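Local coordinates for protein hydrolase, haloacid dehalogenase-like family (Pseudomonas syringae pv. tomato, PDB 3S6J) that probably acts as a metal-dependent sugar phosphatase of the haloacid dehalogenase superfamily and binds calcium through a cluster of aspartates, at residues F9-D12 with T16-D19; D33-P38 with D69-R74; I44-G49 with S60-M65; K134-T139 with A157-A162. All coordinates share one frame; numbering follows the deposited sequence.

Contact 1: residues F9-D12 with T16-D19. With CA (calcium ion), chain M.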
loop_
_atom_site.group_PDB
_atom_site.type_symbol
_atom_site.label_atom_id
_atom_site.label_comp_id
_atom_site.label_asym_id
_atom_site.label_seq_id
_atom_site.Cartn_x
_atom_site.Cartn_y
_atom_site.Cartn_z
ATOM N N PHE E 9 27.111 2.615 0.151
ATOM C CA PHE E 9 25.680 2.348 0.195
ATOM C C PHE E 9 24.890 3.328 1.048
ATOM O O PHE E 9 25.187 3.534 2.231
ATOM C CB PHE E 9 25.424 0.924 0.695
ATOM C CG PHE E 9 25.853 -0.144 -0.270
ATOM C CD1 PHE E 9 27.201 -0.454 -0.438
ATOM C CD2 PHE E 9 24.915 -0.848 -1.007
ATOM C CE1 PHE E 9 27.600 -1.451 -1.334
ATOM C CE2 PHE E 9 25.305 -1.839 -1.902
ATOM C CZ PHE E 9 26.652 -2.139 -2.068
ATOM N N ILE E 10 23.862 3.922 0.450
ATOM C CA ILE E 10 22.943 4.776 1.199
ATOM C C ILE E 10 21.566 4.120 1.281
ATOM O O ILE E 10 20.870 3.987 0.274
ATOM C CB ILE E 10 22.818 6.172 0.580
ATOM C CG1 ILE E 10 24.204 6.800 0.410
ATOM C CG2 ILE E 10 21.959 7.026 1.466
ATOM C CD1 ILE E 10 24.222 8.094 -0.395
ATOM N N PHE E 11 21.191 3.697 2.484
ATOM C CA PHE E 11 19.955 2.961 2.681
ATOM C C PHE E 11 18.861 3.874 3.229
ATOM O O PHE E 11 19.087 4.637 4.173
ATOM C CB PHE E 11 20.163 1.835 3.689
ATOM C CG PHE E 11 20.938 0.656 3.165
ATOM C CD1 PHE E 11 20.295 -0.371 2.499
ATOM C CD2 PHE E 11 22.297 0.553 3.387
ATOM C CE1 PHE E 11 21.005 -1.472 2.052
ATOM C CE2 PHE E 11 23.013 -0.542 2.936
ATOM C CZ PHE E 11 22.373 -1.550 2.261
ATOM N N ASP E 12 17.678 3.800 2.639
ATOM C CA ASP E 12 16.501 4.321 3.309
ATOM C C ASP E 12 16.186 3.363 4.477
ATOM O O ASP E 12 16.756 2.268 4.548
ATOM C CB ASP E 12 15.337 4.413 2.333
ATOM C CG ASP E 12 14.028 4.679 3.031
ATOM O OD1 ASP E 12 13.864 5.783 3.576
ATOM O OD2 ASP E 12 13.171 3.774 3.039
ATOM N N THR E 16 12.365 -0.164 3.893
ATOM C CA THR E 16 13.513 -0.600 3.119
ATOM C C THR E 16 14.311 -1.611 3.942
ATOM O O THR E 16 14.627 -2.704 3.453
ATOM C CB THR E 16 14.390 0.607 2.702
ATOM O OG1 THR E 16 13.663 1.454 1.786
ATOM C CG2 THR E 16 15.708 0.148 2.069
ATOM N N LEU E 17 14.621 -1.252 5.191
ATOM C CA LEU E 17 15.252 -2.191 6.124
ATOM C C LEU E 17 14.278 -2.705 7.211
ATOM O O LEU E 17 14.409 -3.829 7.682
ATOM C CB LEU E 17 16.516 -1.592 6.756
ATOM C CG LEU E 17 17.622 -1.171 5.791
ATOM C CD1 LEU E 17 18.679 -0.274 6.470
ATOM C CD2 LEU E 17 18.267 -2.380 5.123
ATOM N N THR E 18 13.305 -1.880 7.594
ATOM C CA THR E 18 12.285 -2.301 8.541
ATOM C C THR E 18 10.903 -2.243 7.915
ATOM O O THR E 18 10.594 -1.321 7.140
ATOM C CB THR E 18 12.253 -1.406 9.811
ATOM O OG1 THR E 18 12.211 -0.028 9.428
ATOM C CG2 THR E 18 13.466 -1.661 10.680
ATOM N N ASP E 19 10.056 -3.199 8.291
ATOM C CA ASP E 19 8.684 -3.254 7.789
ATOM C C ASP E 19 7.784 -2.271 8.546
ATOM O O ASP E 19 6.972 -2.670 9.392
ATOM C CB ASP E 19 8.148 -4.676 7.885
ATOM C CG ASP E 19 6.868 -4.868 7.117
ATOM O OD1 ASP E 19 6.383 -3.885 6.513
ATOM O OD2 ASP E 19 6.350 -6.015 7.123
HETATM CA CA CA M . 10.827 4.700 2.958
HETATM O O HOH W 1 11.334 6.577 1.511
HETATM O O HOH W 2 9.959 6.467 4.578
HETATM O O HOH W 3 8.258 4.722 2.230
#
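Asp12 meets Thr16 beside the calcium ion, and its side chain can be followed atom by atom. CB lies beside the threonine hydroxyl. CG stands anti to the backbone N (chi1 168°), a setting that carries the carboxylate beyond the end of strand 8-11; it faces the calcium ion at 3.2 Å, with Thr16 OG1 close by. At the tip the two oxygens divide the work. OD2 binds the calcium ion at 2.5 Å and, through the lone pair that faces away from OD1, also accepts a hydrogen bond from Thr16 OG1 at 2.7 Å. OD1 stays 3.3 Å from the calcium ion and pairs instead with Lys147 in a salt bridge; it also receives a weak bond from water 1, which is itself a metal ligand. Asp14 O, Asp172 OD1 and two more waters complete the shell.

Asp12, Asp14 and Thr16 fit the DxDx(T/V) motif of haloacid dehalogenase-like phosphatases, in which the first aspartate is the usual nucleophile, and the motif sits here at the C-terminal end of a central strand of the Rossmann-like sheet. Thr16 turns its CG2 toward the backbone of Asp12, 3.4 Å from Asp12 O.

One residue on, Leu17 supplies the apolar half. Its CD1 rests 3.8 Å from Phe11 CB, while CD2 approaches Phe11 CD1 obliquely at 3.9 Å, the two side chains crossing at about a right angle. Leu99, Leu100 and Leu103 of helix 96-105 pack on Phe11 as well, and Leu17 also touches Ile112 of strand 110-113.

Contact 2: residues D33-P38 with D69-R74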
loop_
_atom_site.group_PDB
_atom_site.type_symbol
_atom_site.label_atom_id
_atom_site.label_comp_id
_atom_site.label_asym_id
_atom_site.label_seq_id
_atom_site.Cartn_x
_atom_site.Cartn_y
_atom_site.Cartn_z
ATOM N N ASP E 33 -7.168 12.381 10.545
ATOM C CA ASP E 33 -8.569 12.240 10.944
ATOM C C ASP E 33 -8.859 13.112 12.162
ATOM O O ASP E 33 -9.900 13.762 12.226
ATOM C CB ASP E 33 -8.928 10.785 11.259
ATOM C CG ASP E 33 -9.074 9.921 10.006
ATOM O OD1 ASP E 33 -9.069 10.463 8.873
ATOM O OD2 ASP E 33 -9.207 8.681 10.156
ATOM N N ALA E 34 -7.936 13.127 13.124
ATOM C CA ALA E 34 -8.078 13.940 14.353
ATOM C C ALA E 34 -8.228 15.419 14.042
ATOM O O ALA E 34 -8.732 16.196 14.857
ATOM C CB ALA E 34 -6.881 13.753 15.251
ATOM N N GLU E 35 -7.740 15.800 12.871
ATOM C CA GLU E 35 -7.651 17.189 12.485
ATOM C C GLU E 35 -8.589 17.484 11.322
ATOM O O GLU E 35 -8.401 18.472 10.608
ATOM C CB GLU E 35 -6.208 17.535 12.133
ATOM C CG GLU E 35 -5.276 17.582 13.340
ATOM C CD GLU E 35 -5.554 18.787 14.235
ATOM O OE1 GLU E 35 -5.936 19.855 13.704
ATOM O OE2 GLU E 35 -5.390 18.663 15.471
ATOM N N ASN E 36 -9.611 16.640 11.152
ATOM C CA ASN E 36 -10.624 16.837 10.108
ATOM C C ASN E 36 -10.011 17.068 8.736
ATOM O O ASN E 36 -10.442 17.966 7.994
ATOM C CB ASN E 36 -11.545 18.018 10.421
ATOM C CG ASN E 36 -12.002 18.049 11.854
ATOM O OD1 ASN E 36 -11.721 19.003 12.595
ATOM N ND2 ASN E 36 -12.715 17.024 12.259
ATOM N N ILE E 37 -8.975 16.299 8.424
ATOM C CA ILE E 37 -8.410 16.264 7.078
ATOM C C ILE E 37 -8.494 14.815 6.604
ATOM O O ILE E 37 -7.533 14.057 6.696
ATOM C CB ILE E 37 -6.949 16.765 7.036
ATOM C CG1 ILE E 37 -6.833 18.113 7.739
ATOM C CG2 ILE E 37 -6.439 16.869 5.570
ATOM C CD1 ILE E 37 -5.496 18.808 7.539
ATOM N N PRO E 38 -9.683 14.421 6.135
ATOM C CA PRO E 38 -9.985 13.036 5.803
ATOM C C PRO E 38 -9.401 12.726 4.439
ATOM O O PRO E 38 -9.783 13.348 3.439
ATOM C CB PRO E 38 -11.516 13.022 5.768
ATOM C CG PRO E 38 -11.882 14.390 5.317
ATOM C CD PRO E 38 -10.809 15.328 5.834
ATOM N N ASP E 69 1.165 26.468 9.496
ATOM C CA ASP E 69 2.317 26.013 10.268
ATOM C C ASP E 69 1.884 25.351 11.564
ATOM O O ASP E 69 2.338 24.256 11.895
ATOM C CB ASP E 69 3.204 27.206 10.619
ATOM C CG ASP E 69 4.174 27.556 9.518
ATOM O OD1 ASP E 69 4.186 26.851 8.482
ATOM O OD2 ASP E 69 4.933 28.537 9.700
ATOM N N GLU E 70 1.018 26.046 12.295
ATOM C CA GLU E 70 0.519 25.599 13.594
ATOM C C GLU E 70 -0.181 24.229 13.565
ATOM O O GLU E 70 0.071 23.389 14.426
ATOM C CB GLU E 70 -0.404 26.674 14.201
ATOM C CG GLU E 70 -0.894 26.372 15.613
ATOM C CD GLU E 70 -1.648 27.547 16.247
ATOM O OE1 GLU E 70 -2.447 28.216 15.536
ATOM O OE2 GLU E 70 -1.443 27.802 17.463
ATOM N N GLN E 71 -1.054 24.001 12.586
ATOM C CA GLN E 71 -1.713 22.696 12.470
ATOM C C GLN E 71 -0.743 21.619 11.974
ATOM O O GLN E 71 -0.852 20.453 12.347
ATOM C CB GLN E 71 -2.940 22.762 11.552
ATOM C CG GLN E 71 -3.842 21.512 11.588
ATOM C CD GLN E 71 -5.019 21.626 10.627
ATOM O OE1 GLN E 71 -4.874 22.147 9.524
ATOM N NE2 GLN E 71 -6.192 21.151 11.048
ATOM N N ALA E 72 0.188 22.020 11.115
ATOM C CA ALA E 72 1.226 21.126 10.623
ATOM C C ALA E 72 2.007 20.577 11.804
ATOM O O ALA E 72 2.279 19.382 11.891
ATOM C CB ALA E 72 2.151 21.874 9.675
ATOM N N GLU E 73 2.341 21.475 12.719
ATOM C CA GLU E 73 3.049 21.151 13.945
ATOM C C GLU E 73 2.250 20.169 14.793
ATOM O O GLU E 73 2.787 19.163 15.267
ATOM C CB GLU E 73 3.305 22.446 14.729
ATOM C CG GLU E 73 4.759 22.698 15.100
ATOM C CD GLU E 73 5.069 22.360 16.555
ATOM O OE1 GLU E 73 5.882 23.096 17.177
ATOM O OE2 GLU E 73 4.495 21.365 17.075
ATOM N N ARG E 74 0.967 20.461 14.998
ATOM C CA ARG E 74 0.106 19.556 15.761
ATOM C C ARG E 74 -0.047 18.197 15.065
ATOM O O ARG E 74 -0.018 17.157 15.725
ATOM C CB ARG E 74 -1.273 20.175 16.059
ATOM C CG ARG E 74 -1.241 21.291 17.103
ATOM C CD ARG E 74 -2.620 21.601 17.690
ATOM N NE ARG E 74 -3.682 21.423 16.707
ATOM C CZ ARG E 74 -4.090 22.363 15.859
ATOM N NH1 ARG E 74 -3.542 23.568 15.871
ATOM N NH2 ARG E 74 -5.057 22.089 14.999
HETATM O O HOH W 4 -8.582 20.998 9.349
#
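Glu35 and Gln71 run antiparallel, side by side, and their flat ends meet with the carboxylate and amide planes 90° apart. In Gln71, CG anti to the backbone N (chi1 -169°) and an extended chain beyond it hold the amide out from helix 69-85. There NE2 donates a nearly straight hydrogen bond to Glu35 OE1 at 3.0 Å, with the acceptor almost exactly in the amide plane and the bond arriving on the lone pair of OE1 that faces away from OE2.

Arg74 comes to the same carboxylate at about a right angle to the glutamate chain. Its NH2 reaches Glu35 OE1 at 2.7 Å on the syn side, clearly out of the carboxylate plane, and closes a salt bridge with a bent N-H...O angle of 138°. A second, weak bond runs from Arg74 NE to Glu35 OE2 at 3.5 Å. OE1 is therefore gripped by two donors, one neutral and one charged, which would favour the ionised carboxylate. Gln71 CA, about one turn back, lies against one face of the guanidinium, offset toward its rim.

Water 4 adds a second link, accepting from Gln71 NE2 at 2.9 Å and donating to Glu35 O. At the oxygen end of the amide, Ile37 CD1 comes up to Gln71 OE1 at 3.9 Å.

Glu35 sits just past helix 21-34, which ends in a Schellman motif with Asn36 at positive phi. The contact thus ties that C-terminal end to the first turns of helix 69-85, where Leu75 and Lys78 also touch Glu35.

Contact 3: residues I44-G49 with S60-M65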
loop_
_atom_site.group_PDB
_atom_site.type_symbol
_atom_site.label_atom_id
_atom_site.label_comp_id
_atom_site.label_asym_id
_atom_site.label_seq_id
_atom_site.Cartn_x
_atom_site.Cartn_y
_atom_site.Cartn_z
ATOM N N ILE E 44 -2.161 8.772 1.386
ATOM C CA ILE E 44 -1.130 8.918 2.420
ATOM C C ILE E 44 0.077 8.009 2.129
ATOM O O ILE E 44 1.233 8.411 2.294
ATOM C CB ILE E 44 -1.684 8.635 3.840
ATOM C CG1 ILE E 44 -2.778 9.661 4.196
ATOM C CG2 ILE E 44 -0.545 8.680 4.866
ATOM C CD1 ILE E 44 -3.694 9.282 5.367
ATOM N N HIS E 45 -0.208 6.796 1.666
ATOM C CA HIS E 45 0.831 5.793 1.372
ATOM C C HIS E 45 1.719 6.299 0.239
ATOM O O HIS E 45 2.927 6.065 0.232
ATOM C CB HIS E 45 0.183 4.440 1.000
ATOM C CG HIS E 45 1.146 3.288 0.920
ATOM N ND1 HIS E 45 0.732 1.995 0.731
ATOM C CD2 HIS E 45 2.503 3.246 1.030
ATOM C CE1 HIS E 45 1.788 1.190 0.729
ATOM N NE2 HIS E 45 2.867 1.930 0.905
ATOM N N ARG E 46 1.121 7.010 -0.711
ATOM C CA ARG E 46 1.864 7.564 -1.849
ATOM C C ARG E 46 2.981 8.522 -1.428
ATOM O O ARG E 46 3.981 8.661 -2.133
ATOM C CB ARG E 46 0.917 8.331 -2.783
ATOM C CG ARG E 46 0.196 7.497 -3.825
ATOM C CD ARG E 46 -0.077 8.347 -5.089
ATOM N NE ARG E 46 -0.718 9.643 -4.809
ATOM C CZ ARG E 46 -1.419 10.346 -5.708
ATOM N NH1 ARG E 46 -1.577 9.890 -6.950
ATOM N NH2 ARG E 46 -1.969 11.508 -5.371
ATOM N N LYS E 47 2.795 9.213 -0.304
ATOM C CA LYS E 47 3.733 10.254 0.122
ATOM C C LYS E 47 4.757 9.773 1.162
ATOM O O LYS E 47 5.689 10.499 1.517
ATOM C CB LYS E 47 2.981 11.463 0.696
ATOM C CG LYS E 47 1.820 11.986 -0.145
ATOM C CD LYS E 47 2.250 12.480 -1.528
ATOM C CE LYS E 47 1.153 13.345 -2.168
ATOM N NZ LYS E 47 1.358 13.547 -3.639
ATOM N N ILE E 48 4.571 8.577 1.689
ATOM C CA ILE E 48 5.496 8.064 2.695
ATOM C C ILE E 48 6.917 8.018 2.123
ATOM O O ILE E 48 7.174 7.400 1.075
ATOM C CB ILE E 48 5.041 6.680 3.236
ATOM C CG1 ILE E 48 3.642 6.792 3.851
ATOM C CG2 ILE E 48 6.031 6.137 4.266
ATOM C CD1 ILE E 48 3.542 7.732 5.062
ATOM N N GLY E 49 7.833 8.690 2.814
ATOM C CA GLY E 49 9.196 8.847 2.338
ATOM C C GLY E 49 9.556 10.319 2.165
ATOM O O GLY E 49 10.733 10.673 2.210
ATOM N N SER E 60 -2.025 18.659 0.903
ATOM C CA SER E 60 -2.680 19.950 0.999
ATOM C C SER E 60 -3.118 20.445 -0.376
ATOM O O SER E 60 -4.311 20.535 -0.693
ATOM C CB SER E 60 -1.665 20.935 1.581
ATOM O OG SER E 60 -2.281 22.046 2.185
ATOM N N ARG E 61 -2.125 20.778 -1.186
ATOM C CA ARG E 61 -2.343 21.193 -2.559
ATOM C C ARG E 61 -3.203 20.219 -3.373
ATOM O O ARG E 61 -4.037 20.647 -4.166
ATOM C CB ARG E 61 -0.987 21.419 -3.227
ATOM C CG ARG E 61 -1.007 21.374 -4.729
ATOM C CD ARG E 61 -0.266 22.569 -5.293
ATOM N NE ARG E 61 -1.181 23.678 -5.550
ATOM C CZ ARG E 61 -0.795 24.932 -5.778
ATOM N NH1 ARG E 61 0.503 25.235 -5.781
ATOM N NH2 ARG E 61 -1.701 25.877 -6.003
ATOM N N GLU E 62 -3.028 18.912 -3.181
ATOM C CA GLU E 62 -3.806 17.971 -3.989
ATOM C C GLU E 62 -5.274 17.899 -3.559
ATOM O O GLU E 62 -6.124 17.420 -4.310
ATOM C CB GLU E 62 -3.127 16.602 -4.114
ATOM C CG GLU E 62 -3.575 15.487 -3.180
ATOM C CD GLU E 62 -2.862 14.168 -3.520
ATOM O OE1 GLU E 62 -3.345 13.067 -3.149
ATOM O OE2 GLU E 62 -1.806 14.245 -4.190
ATOM N N THR E 63 -5.578 18.422 -2.370
ATOM C CA THR E 63 -6.964 18.503 -1.900
ATOM C C THR E 63 -7.552 19.904 -2.054
ATOM O O THR E 63 -8.748 20.090 -1.840
ATOM C CB THR E 63 -7.124 18.076 -0.425
ATOM O OG1 THR E 63 -6.679 19.136 0.433
ATOM C CG2 THR E 63 -6.341 16.803 -0.140
ATOM N N GLY E 64 -6.707 20.881 -2.395
ATOM C CA GLY E 64 -7.159 22.197 -2.826
ATOM C C GLY E 64 -7.287 23.250 -1.736
ATOM O O GLY E 64 -8.080 24.191 -1.839
HETATM N N MSE E 65 -6.486 23.130 -0.693
HETATM C CA MSE E 65 -6.770 23.936 0.471
HETATM C C MSE E 65 -5.599 24.635 1.191
HETATM O O MSE E 65 -5.537 25.868 1.184
HETATM C CB MSE E 65 -7.653 23.132 1.415
HETATM C CG MSE E 65 -7.180 23.163 2.808
HETATM SE SE MSE E 65 -6.046 21.632 3.106
HETATM C CE MSE E 65 -7.471 20.281 3.141
HETATM O O HOH W 5 -1.198 11.271 -2.637
#
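Bends at chi3 of Arg46 (-50°) and chi2 of Lys47 (-62°) turn these neighbouring side chains toward Glu62, whose unusual, off-staggered chi1 of 98° aims a chain extended beyond CG at them. Arg46 brings NH2 between the two carboxylate oxygens: it lies 3.0 Å from Glu62 OE2 in a salt bridge, and makes a weak, bent hydrogen bond to Glu62 OE1. The carboxylate lies at the guanidinium edge, yet the two planes stand steeply across each other, so the coplanar grip of a bidentate salt bridge is missing. Water 5 bridges the same groups, accepting from Arg46 NE and donating to Glu62 OE1, 2.8 Å each.

Lys47 runs alongside the glutamate in the opposite sense, and its NZ makes a weak, salt-bridging bond to Glu62 OE2 at 3.3 Å and another weak bond to Ser58 OG. This salt-bridge network joins two consecutive helices of the helical cap domain, 41-47 and 52-63. The strongest polar partner of Glu62 lies outside both segments: Arg43 NE, salt-bridged to OE1. Lys47 also packs against Met55 and Leu59. Just past Glu62 the helix ends in a Schellman motif at Gly64, and Thr63 OG1 bonds back to Ser60 O at 3.0 Å.

Contact 4: residues K134-T139 with A157-A162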
loop_
_atom_site.group_PDB
_atom_site.type_symbol
_atom_site.label_atom_id
_atom_site.label_comp_id
_atom_site.label_asym_id
_atom_site.label_seq_id
_atom_site.Cartn_x
_atom_site.Cartn_y
_atom_site.Cartn_z
ATOM N N LYS E 134 25.481 4.754 17.268
ATOM C CA LYS E 134 26.569 3.814 17.031
ATOM C C LYS E 134 26.750 3.462 15.545
ATOM O O LYS E 134 27.591 2.624 15.203
ATOM C CB LYS E 134 26.348 2.531 17.834
ATOM C CG LYS E 134 26.617 2.641 19.340
ATOM C CD LYS E 134 25.921 1.500 20.091
ATOM C CE LYS E 134 26.540 1.195 21.443
ATOM N NZ LYS E 134 27.585 0.136 21.316
ATOM N N ILE E 135 25.963 4.089 14.670
ATOM C CA ILE E 135 26.045 3.821 13.229
ATOM C C ILE E 135 26.153 5.096 12.401
ATOM O O ILE E 135 26.127 6.206 12.933
ATOM C CB ILE E 135 24.804 3.068 12.711
ATOM C CG1 ILE E 135 23.527 3.792 13.150
ATOM C CG2 ILE E 135 24.812 1.617 13.178
ATOM C CD1 ILE E 135 22.298 3.418 12.357
ATOM N N ASN E 136 26.266 4.920 11.088
ATOM C CA ASN E 136 26.211 6.033 10.149
ATOM C C ASN E 136 24.773 6.289 9.717
ATOM O O ASN E 136 24.178 5.493 8.989
ATOM C CB ASN E 136 27.074 5.728 8.924
ATOM C CG ASN E 136 28.562 5.899 9.191
ATOM O OD1 ASN E 136 28.974 6.576 10.137
ATOM N ND2 ASN E 136 29.375 5.307 8.338
ATOM N N ILE E 137 24.209 7.395 10.180
ATOM C CA ILE E 137 22.833 7.732 9.851
ATOM C C ILE E 137 22.617 9.238 9.777
ATOM O O ILE E 137 23.199 10.003 10.548
ATOM C CB ILE E 137 21.836 7.122 10.864
ATOM C CG1 ILE E 137 20.404 7.533 10.516
ATOM C CG2 ILE E 137 22.179 7.552 12.286
ATOM C CD1 ILE E 137 19.353 6.780 11.306
ATOM N N VAL E 138 21.787 9.648 8.825
ATOM C CA VAL E 138 21.360 11.035 8.697
ATOM C C VAL E 138 19.846 11.078 8.809
ATOM O O VAL E 138 19.154 10.229 8.245
ATOM C CB VAL E 138 21.789 11.635 7.344
ATOM C CG1 VAL E 138 21.140 12.967 7.135
ATOM C CG2 VAL E 138 23.294 11.792 7.296
ATOM N N THR E 139 19.332 12.052 9.554
ATOM C CA THR E 139 17.894 12.221 9.702
ATOM C C THR E 139 17.448 13.598 9.226
ATOM O O THR E 139 18.268 14.459 8.901
ATOM C CB THR E 139 17.434 11.991 11.171
ATOM O OG1 THR E 139 17.879 13.074 12.001
ATOM C CG2 THR E 139 18.007 10.709 11.701
ATOM N N ALA E 157 26.478 10.660 1.841
ATOM C CA ALA E 157 27.699 10.392 1.085
ATOM C C ALA E 157 28.859 11.050 1.807
ATOM O O ALA E 157 29.953 10.497 1.901
ATOM C CB ALA E 157 27.589 10.917 -0.334
ATOM N N LYS E 158 28.603 12.246 2.321
ATOM C CA LYS E 158 29.607 13.001 3.050
ATOM C C LYS E 158 29.989 12.315 4.361
ATOM O O LYS E 158 31.159 12.249 4.718
ATOM C CB LYS E 158 29.082 14.402 3.323
ATOM C CG LYS E 158 30.145 15.433 3.509
ATOM C CD LYS E 158 29.509 16.783 3.759
ATOM C CE LYS E 158 28.939 16.884 5.185
ATOM N NZ LYS E 158 28.003 15.768 5.546
ATOM N N LYS E 159 29.012 11.785 5.077
ATOM C CA LYS E 159 29.321 11.157 6.351
ATOM C C LYS E 159 30.199 9.914 6.218
ATOM O O LYS E 159 30.934 9.568 7.146
ATOM C CB LYS E 159 28.051 10.825 7.135
ATOM C CG LYS E 159 28.307 9.917 8.343
ATOM C CD LYS E 159 27.188 10.010 9.351
ATOM C CE LYS E 159 27.112 11.401 9.946
ATOM N NZ LYS E 159 26.079 11.451 11.015
ATOM N N ILE E 160 30.124 9.238 5.075
ATOM C CA ILE E 160 30.880 8.008 4.900
ATOM C C ILE E 160 32.121 8.189 4.027
ATOM O O ILE E 160 32.861 7.235 3.789
ATOM C CB ILE E 160 29.998 6.821 4.402
ATOM C CG1 ILE E 160 29.256 7.177 3.111
ATOM C CG2 ILE E 160 29.017 6.399 5.491
ATOM C CD1 ILE E 160 28.336 6.064 2.617
ATOM N N GLY E 161 32.343 9.418 3.575
ATOM C CA GLY E 161 33.542 9.774 2.843
ATOM C C GLY E 161 33.525 9.347 1.391
ATOM O O GLY E 161 34.564 9.266 0.740
ATOM N N ALA E 162 32.335 9.079 0.871
ATOM C CA ALA E 162 32.206 8.651 -0.516
ATOM C C ALA E 162 31.627 9.759 -1.388
ATOM O O ALA E 162 30.702 10.460 -0.983
ATOM C CB ALA E 162 31.343 7.413 -0.600
#
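Lys159 lays its aliphatic chain over the amide of Asn136, with Lys159 CG and CD both 3.9 Å from Asn136 OD1. The two side chains meet at a slant, and the lysine continues past the asparagine toward Ile137, at the start of strand 137-138. CG of Lys159 is anti to the backbone N (chi1 168°), which sends the chain away from its helix; a bend at chi3 (-65°) then swings the ammonium group toward Ile137. NZ donates a hydrogen bond to Ile137 O at 3.3 Å, coming in from above the carbonyl plane, 38° out of it, and so missing the lone-pair directions. The bond is long and poorly aimed.

The other end of the amide faces Ile160. Asn136 ND2 lies 3.1 Å from Ile160 CG2, unusually short for a nitrogen against a methyl group and doubtful in detail. Ile160 itself is buried and also reaches Cys111 of strand 110-113 and Ser8 of strand 8-11, while Val138 turns toward the helix and packs on Leu152 and Ala155.

Helix 151-160 closes with a Schellman motif at Gly161 before the chain heads into strand 167-171. Strand 137-138, outermost within this chain, bonds through its backbone to Ile112 and Thr114. A helix laid on the parallel sheet and leading from this edge strand to an inner one is the beta-alpha-beta crossover of the Rossmann-like haloacid dehalogenase core.

In the fold
From the N terminus, strand 8-11 leads straight into contact 1, which closes a short turn round the calcium site before strand 18-19. The chain then enters helix 21-34, and contact 2 closes a loop of 30 residues by joining its end to helix 69-85. Contact 3 lies within that loop and ties helix 41-47 to helix 52-63; the centres of the two are about 13 Å apart. Contact 4 closes later, holding strand 137-138 to helix 151-160. It touches contact 1, since Ile160 and Ala157 pack on strand 8-11. Contacts 1 and 4 thus belong to the sheet core, contacts 2 and 3 to the helical cap; none cross.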